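Local coordinates for protein acyl-coenzyme A oxidase 3 (Yarrowia lipolytica, PDB 5YS9) that oxidises acyl-CoA esters to trans-2-enoyl-CoA with FAD, passing the electrons to oxygen to give hydrogen peroxide, in the first step of peroxisomal fatty acid beta-oxidation, at residues H351-L356 and S593-S598; L358-Y363 and I583-L588. One frame throughout, in Å; residues are numbered along the deposited sequence.

Contact 1 of 2, residues H351-L356 and S593-S598. With FAD (flavin-adenine dinucleotide), chain D.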
loop_
_atom_site.group_PDB
_atom_site.type_symbol
_atom_site.label_atom_id
_atom_site.label_comp_id
_atom_site.label_asym_id
_atom_site.label_seq_id
_atom_site.Cartn_x
_atom_site.Cartn_y
_atom_site.Cartn_z
ATOM N N HIS A 351 6.357 -7.078 17.712
ATOM C CA HIS A 351 5.073 -6.551 17.398
ATOM C C HIS A 351 4.868 -5.121 17.970
ATOM O O HIS A 351 4.243 -4.239 17.304
ATOM C CB HIS A 351 3.994 -7.513 17.851
ATOM C CG HIS A 351 2.722 -7.332 17.113
ATOM N ND1 HIS A 351 2.546 -7.814 15.834
ATOM C CD2 HIS A 351 1.586 -6.681 17.448
ATOM C CE1 HIS A 351 1.322 -7.521 15.445
ATOM N NE2 HIS A 351 0.723 -6.828 16.399
ATOM N N GLN A 352 5.427 -4.897 19.162
ATOM C CA GLN A 352 5.475 -3.565 19.771
ATOM C C GLN A 352 6.172 -2.569 18.858
ATOM O O GLN A 352 5.637 -1.492 18.639
ATOM C CB GLN A 352 6.157 -3.596 21.154
ATOM C CG GLN A 352 5.353 -4.364 22.232
ATOM C CD GLN A 352 6.079 -4.497 23.555
ATOM O OE1 GLN A 352 7.136 -3.885 23.745
ATOM N NE2 GLN A 352 5.504 -5.277 24.492
ATOM N N ARG A 353 7.289 -2.959 18.268
ATOM C CA ARG A 353 8.016 -2.147 17.298
ATOM C C ARG A 353 7.232 -1.847 16.032
ATOM O O ARG A 353 7.376 -0.799 15.445
ATOM C CB ARG A 353 9.344 -2.790 16.936
ATOM C CG ARG A 353 10.444 -2.529 17.930
ATOM C CD ARG A 353 11.653 -3.363 17.606
ATOM N NE ARG A 353 12.823 -2.927 18.334
ATOM C CZ ARG A 353 13.601 -1.931 17.957
ATOM N NH1 ARG A 353 13.339 -1.267 16.855
ATOM N NH2 ARG A 353 14.642 -1.611 18.682
ATOM N N ARG A 354 6.453 -2.807 15.575
ATOM C CA ARG A 354 5.594 -2.589 14.427
ATOM C C ARG A 354 4.523 -1.539 14.651
ATOM O O ARG A 354 4.247 -0.763 13.766
ATOM C CB ARG A 354 4.916 -3.884 14.015
ATOM C CG ARG A 354 5.852 -4.975 13.567
ATOM C CD ARG A 354 5.342 -5.600 12.291
ATOM N NE ARG A 354 4.762 -6.903 12.528
ATOM C CZ ARG A 354 3.670 -7.355 11.939
ATOM N NH1 ARG A 354 3.232 -8.554 12.232
ATOM N NH2 ARG A 354 3.033 -6.614 11.063
ATOM N N LEU A 355 3.891 -1.542 15.813
ATOM C CA LEU A 355 2.737 -0.692 16.029
ATOM C C LEU A 355 2.918 0.511 16.927
ATOM O O LEU A 355 2.346 1.551 16.685
ATOM C CB LEU A 355 1.569 -1.519 16.548
ATOM C CG LEU A 355 1.068 -2.684 15.709
ATOM C CD1 LEU A 355 -0.072 -3.368 16.427
ATOM C CD2 LEU A 355 0.643 -2.221 14.332
ATOM N N LEU A 356 3.693 0.377 17.985
ATOM C CA LEU A 356 3.734 1.476 18.981
ATOM C C LEU A 356 4.353 2.799 18.458
ATOM O O LEU A 356 3.873 3.869 18.824
ATOM C CB LEU A 356 4.375 1.028 20.281
ATOM C CG LEU A 356 3.619 -0.104 20.976
ATOM C CD1 LEU A 356 4.346 -0.489 22.260
ATOM C CD2 LEU A 356 2.160 0.202 21.282
ATOM N N SER A 593 12.658 7.116 15.027
ATOM C CA SER A 593 13.014 7.866 13.826
ATOM C C SER A 593 14.511 7.946 13.595
ATOM O O SER A 593 14.957 7.908 12.448
ATOM C CB SER A 593 12.480 9.286 13.907
ATOM O OG SER A 593 11.086 9.302 14.019
ATOM N N ILE A 594 15.264 8.111 14.672
ATOM C CA ILE A 594 16.711 8.085 14.638
ATOM C C ILE A 594 17.211 6.713 14.228
ATOM O O ILE A 594 18.113 6.590 13.434
ATOM C CB ILE A 594 17.285 8.477 16.014
ATOM C CG1 ILE A 594 17.038 9.957 16.280
ATOM C CG2 ILE A 594 18.771 8.175 16.112
ATOM C CD1 ILE A 594 17.267 10.391 17.703
ATOM N N GLU A 595 16.599 5.684 14.779
ATOM C CA GLU A 595 16.960 4.317 14.473
ATOM C C GLU A 595 16.698 3.927 13.025
ATOM O O GLU A 595 17.467 3.199 12.430
ATOM C CB GLU A 595 16.248 3.376 15.423
ATOM C CG GLU A 595 16.632 1.932 15.252
ATOM C CD GLU A 595 15.805 1.035 16.116
ATOM O OE1 GLU A 595 14.576 1.133 16.050
ATOM O OE2 GLU A 595 16.379 0.248 16.867
ATOM N N GLU A 596 15.590 4.394 12.480
ATOM C CA GLU A 596 15.253 4.150 11.090
ATOM C C GLU A 596 16.223 4.823 10.139
ATOM O O GLU A 596 16.423 4.363 9.034
ATOM C CB GLU A 596 13.807 4.519 10.777
ATOM C CG GLU A 596 12.774 3.688 11.524
ATOM C CD GLU A 596 12.679 2.251 11.041
ATOM O OE1 GLU A 596 13.365 1.382 11.601
ATOM O OE2 GLU A 596 11.903 1.978 10.116
ATOM N N ASP A 597 16.809 5.929 10.564
ATOM C CA ASP A 597 17.736 6.630 9.704
ATOM C C ASP A 597 19.050 6.859 10.422
ATOM O O ASP A 597 19.533 7.971 10.529
ATOM C CB ASP A 597 17.135 7.966 9.281
ATOM C CG ASP A 597 17.034 8.111 7.780
ATOM O OD1 ASP A 597 17.951 7.676 7.070
ATOM O OD2 ASP A 597 16.036 8.672 7.309
ATOM N N SER A 598 19.664 5.758 10.823
ATOM C CA SER A 598 20.883 5.765 11.608
ATOM C C SER A 598 22.016 6.418 10.852
ATOM O O SER A 598 22.847 7.088 11.431
ATOM C CB SER A 598 21.263 4.353 12.017
ATOM O OG SER A 598 21.607 3.578 10.897
HETATM P PA FAD D . -1.386 -14.785 13.076
HETATM O O1A FAD D . -0.583 -15.998 12.801
HETATM O O2A FAD D . -2.087 -14.614 14.368
HETATM O O5B FAD D . -0.527 -13.473 12.924
HETATM C C5B FAD D . -1.220 -12.243 13.073
HETATM C C4B FAD D . -0.208 -11.145 13.264
HETATM O O4B FAD D . 0.534 -11.410 14.447
HETATM C C3B FAD D . 0.758 -11.186 12.108
HETATM O O3B FAD D . 1.022 -9.874 11.651
HETATM C C2B FAD D . 2.024 -11.736 12.688
HETATM O O2B FAD D . 3.146 -11.125 12.063
HETATM C C1B FAD D . 1.918 -11.409 14.160
HETATM N N9A FAD D . 2.584 -12.520 14.840
HETATM C C8A FAD D . 2.093 -13.754 14.983
HETATM N N7A FAD D . 2.978 -14.535 15.628
HETATM C C5A FAD D . 4.064 -13.800 15.893
HETATM C C6A FAD D . 5.367 -14.013 16.545
HETATM N N6A FAD D . 5.710 -15.203 17.070
HETATM N N1A FAD D . 6.205 -12.972 16.601
HETATM C C2A FAD D . 5.882 -11.782 16.088
HETATM N N3A FAD D . 4.724 -11.513 15.482
HETATM C C4A FAD D . 3.798 -12.470 15.359
HETATM N N1 FAD D . -5.947 -20.995 4.994
HETATM C C2 FAD D . -6.240 -22.234 4.578
HETATM O O2 FAD D . -5.958 -23.175 5.308
HETATM N N3 FAD D . -6.804 -22.493 3.407
HETATM C C4 FAD D . -7.126 -21.536 2.565
HETATM O O4 FAD D . -7.650 -21.811 1.496
HETATM C C4X FAD D . -6.847 -20.148 2.937
HETATM N N5 FAD D . -7.148 -19.133 2.126
HETATM C C5X FAD D . -6.895 -17.875 2.494
HETATM C C6 FAD D . -7.243 -16.856 1.636
HETATM C C7 FAD D . -6.996 -15.554 1.992
HETATM C C7M FAD D . -7.362 -14.451 1.052
HETATM C C8 FAD D . -6.366 -15.261 3.294
HETATM C C8M FAD D . -6.091 -13.848 3.691
HETATM C C9 FAD D . -6.014 -16.279 4.149
HETATM C C9A FAD D . -6.264 -17.585 3.800
HETATM N N10 FAD D . -5.916 -18.637 4.661
HETATM C C10 FAD D . -6.218 -19.928 4.243
HETATM C "C1'" FAD D . -5.303 -18.418 5.971
HETATM C "C2'" FAD D . -3.890 -17.833 5.936
HETATM O "O2'" FAD D . -2.938 -18.858 5.678
HETATM C "C3'" FAD D . -3.566 -17.135 7.258
HETATM O "O3'" FAD D . -4.149 -15.850 7.217
HETATM C "C4'" FAD D . -2.085 -16.942 7.547
HETATM O "O4'" FAD D . -1.386 -18.103 7.126
HETATM C "C5'" FAD D . -1.792 -16.794 9.032
HETATM O "O5'" FAD D . -2.077 -15.518 9.581
HETATM P P FAD D . -3.045 -15.396 10.841
HETATM O O1P FAD D . -4.283 -14.687 10.447
HETATM O O2P FAD D . -3.155 -16.734 11.455
HETATM O O3P FAD D . -2.339 -14.402 11.854
#
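The guanidinium of Arg353 meets the carboxylate of Glu595 at its edge, the two planes turned 36° from each other. The grip is end-on and bidentate: NH1 of Arg353 lies 2.8 Å from OE1 of Glu595, in a nearly straight bond (164°), and NH2 of Arg353 reaches OE2 of Glu595 at 3.1 Å through the syn lone pair. OE1 of Glu595 is also met on its syn side, somewhat out of the carboxylate plane. Two extended side chains, the longer that of Arg353, bridge the 11.4 Å between CA of Arg353 and CA of Glu595; the Glu595 chain sets out with CG anti to the backbone N (chi1 -176°). Asn620 OD1 takes a further bond from Arg353 NH2, while Thr616 holds OE2 of Glu595, so this buried ion pair is fixed at both ends. With an alanine at the position of Arg353, the buried Glu595 carboxylate would probably lose its countercharge, and a gap is likely to open between the two helices.

One residue on, the flat end of Arg354 has CE1 of His351 over one face, 3.8 Å above the plane and offset toward the rim, and the adenosine ribose of FAD at its edge. Arg354 NH1 hydrogen-bonds to O3B of FAD at 2.6 Å, and O2B of FAD lies equally near that nitrogen. The bends at chi2 and chi3 carry Arg354 to the cofactor, whereas Arg353 runs straight to Glu595. Residues 351-356 belong to helix 349-385 and Glu595 to the end region of helix 579-596; helix 609-628 supplies Thr616 and Asn620 beside the salt bridge, helix 300-330 packs on Leu355 and Leu356, and Gln548 of the second subunit packs on Glu595.

Contact 2 of 2, residues L358-Y363 and I583-L588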
loop_
_atom_site.group_PDB
_atom_site.type_symbol
_atom_site.label_atom_id
_atom_site.label_comp_id
_atom_site.label_asym_id
_atom_site.label_seq_id
_atom_site.Cartn_x
_atom_site.Cartn_y
_atom_site.Cartn_z
ATOM N N LEU A 358 4.034 3.865 15.458
ATOM C CA LEU A 358 3.035 4.394 14.570
ATOM C C LEU A 358 1.925 5.030 15.383
ATOM O O LEU A 358 1.347 6.016 14.956
ATOM C CB LEU A 358 2.517 3.299 13.630
ATOM C CG LEU A 358 3.615 2.579 12.790
ATOM C CD1 LEU A 358 3.093 1.482 11.884
ATOM C CD2 LEU A 358 4.337 3.587 11.941
ATOM N N LEU A 359 1.630 4.461 16.548
ATOM C CA LEU A 359 0.760 5.099 17.534
ATOM C C LEU A 359 1.391 6.420 17.941
ATOM O O LEU A 359 0.712 7.399 18.053
ATOM C CB LEU A 359 0.531 4.199 18.769
ATOM C CG LEU A 359 -0.164 4.885 19.958
ATOM C CD1 LEU A 359 -1.635 5.099 19.652
ATOM C CD2 LEU A 359 0.020 4.182 21.319
ATOM N N ALA A 360 2.687 6.427 18.170
ATOM C CA ALA A 360 3.382 7.655 18.474
ATOM C C ALA A 360 3.330 8.612 17.293
ATOM O O ALA A 360 3.102 9.787 17.459
ATOM C CB ALA A 360 4.808 7.353 18.868
ATOM N N PHE A 361 3.502 8.079 16.097
ATOM C CA PHE A 361 3.481 8.865 14.886
ATOM C C PHE A 361 2.136 9.533 14.684
ATOM O O PHE A 361 2.072 10.660 14.253
ATOM C CB PHE A 361 3.781 7.964 13.698
ATOM C CG PHE A 361 4.556 8.623 12.610
ATOM C CD1 PHE A 361 4.221 9.874 12.166
ATOM C CD2 PHE A 361 5.610 7.975 12.021
ATOM C CE1 PHE A 361 4.927 10.471 11.163
ATOM C CE2 PHE A 361 6.318 8.560 11.013
ATOM C CZ PHE A 361 5.983 9.811 10.590
ATOM N N THR A 362 1.056 8.823 14.959
ATOM C CA THR A 362 -0.262 9.407 14.783
ATOM C C THR A 362 -0.537 10.577 15.716
ATOM O O THR A 362 -1.078 11.563 15.292
ATOM C CB THR A 362 -1.415 8.374 14.640
ATOM O OG1 THR A 362 -2.522 8.737 15.460
ATOM C CG2 THR A 362 -0.961 6.988 14.955
ATOM N N TYR A 363 -0.105 10.484 16.962
ATOM C CA TYR A 363 -0.234 11.592 17.897
ATOM C C TYR A 363 0.559 12.776 17.385
ATOM O O TYR A 363 0.119 13.907 17.469
ATOM C CB TYR A 363 0.330 11.213 19.259
ATOM C CG TYR A 363 -0.650 10.642 20.249
ATOM C CD1 TYR A 363 -1.342 9.475 19.977
ATOM C CD2 TYR A 363 -0.864 11.253 21.471
ATOM C CE1 TYR A 363 -2.228 8.948 20.884
ATOM C CE2 TYR A 363 -1.745 10.725 22.380
ATOM C CZ TYR A 363 -2.423 9.575 22.080
ATOM O OH TYR A 363 -3.299 9.053 22.986
ATOM N N ILE A 583 5.589 12.209 26.910
ATOM C CA ILE A 583 7.038 12.260 26.662
ATOM C C ILE A 583 7.525 10.880 26.257
ATOM O O ILE A 583 8.373 10.764 25.362
ATOM C CB ILE A 583 7.848 12.823 27.880
ATOM C CG1 ILE A 583 7.740 14.350 27.895
ATOM C CG2 ILE A 583 9.341 12.518 27.788
ATOM C CD1 ILE A 583 7.888 14.922 29.291
ATOM N N ASN A 584 6.999 9.861 26.942
ATOM C CA ASN A 584 7.256 8.467 26.628
ATOM C C ASN A 584 6.895 8.187 25.173
ATOM O O ASN A 584 7.668 7.592 24.471
ATOM C CB ASN A 584 6.429 7.528 27.552
ATOM C CG ASN A 584 7.091 7.231 28.902
ATOM O OD1 ASN A 584 6.415 6.713 29.773
ATOM N ND2 ASN A 584 8.386 7.513 29.069
ATOM N N LEU A 585 5.709 8.603 24.743
ATOM C CA LEU A 585 5.324 8.515 23.329
ATOM C C LEU A 585 6.306 9.251 22.443
ATOM O O LEU A 585 6.795 8.676 21.465
ATOM C CB LEU A 585 3.936 9.122 23.055
ATOM C CG LEU A 585 2.721 8.211 22.918
ATOM C CD1 LEU A 585 1.582 9.006 22.277
ATOM C CD2 LEU A 585 3.017 6.955 22.099
ATOM N N ALA A 586 6.559 10.525 22.799
ATOM C CA ALA A 586 7.428 11.426 22.007
ATOM C C ALA A 586 8.849 10.868 21.857
ATOM O O ALA A 586 9.405 10.823 20.756
ATOM C CB ALA A 586 7.455 12.822 22.612
ATOM N N ASN A 587 9.400 10.377 22.955
ATOM C CA ASN A 587 10.741 9.751 22.919
ATOM C C ASN A 587 10.798 8.554 22.039
ATOM O O ASN A 587 11.783 8.388 21.335
ATOM C CB ASN A 587 11.239 9.380 24.317
ATOM C CG ASN A 587 11.707 10.589 25.107
ATOM O OD1 ASN A 587 11.481 11.747 24.727
ATOM N ND2 ASN A 587 12.390 10.322 26.190
ATOM N N LEU A 588 9.736 7.738 22.056
ATOM C CA LEU A 588 9.647 6.548 21.176
ATOM C C LEU A 588 9.618 7.012 19.737
ATOM O O LEU A 588 10.434 6.577 18.932
ATOM C CB LEU A 588 8.428 5.684 21.502
ATOM C CG LEU A 588 8.237 4.386 20.703
ATOM C CD1 LEU A 588 9.502 3.484 20.619
ATOM C CD2 LEU A 588 7.066 3.618 21.288
#
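Leu585 meets Ala360 and Tyr363 where two helices cross in the alpha-helical C-terminal part of the acyl-CoA oxidase fold, joining helix 349-385 of the C-alpha1 domain to helix 579-596. The short segments run at 107° to one another with their axes 8.7 Å apart. The small side chain of Ala360 is consistent with this close approach, CA of Ala360 lying 5.3 Å from CA of Leu585, the nearest such pair. The Ala360 methyl rests against the other helix, with CB of Ala360 3.5 Å from O of Leu585.

Leu585 has by far the largest buried area here, and its two methyls divide the work. CD2 of Leu585 lies 3.7 Å from both CA and CB of Ala360 and makes a looser apolar contact with CD2 of Leu359. The CB of Leu359 does not point at the other helix, but with CG anti to the backbone N (chi1 170°) its CD2 reaches that methyl, the two leucine side chains crossing at about a right angle. Outside the pair, Phe566 of helix 547-573 packs on Tyr363, and the Tyr363 hydroxyl hydrogen-bonds to the carbonyl of Tyr633, which ties down the far end of the ring. Over one face of that ring sits the other methyl in a CH-pi contact, CD1 of Leu585 lying 3.5 Å from the centroid of the Tyr363 ring and 17° off its normal.

Both contacts join the same two helices, 349-385 and 579-596, and their centres are about 10 Å apart. In sequence, contact 2 is nested inside the loop closed by contact 1. The join is polar at 351-356/593-598 and apolar at 358-363/583-588. The two contacts also touch directly, CB of Leu356, from contact 1, lying 3.9 Å from CD2 of Leu588, from contact 2. Contact 1 is the one that reaches the FAD site, through Arg354, at the adenosine ribose and far along the cofactor from its flavin ring. That cofactor is shared across the dimer, being hydrogen-bonded to Arg331 of this chain and also to Asp457 of the second subunit.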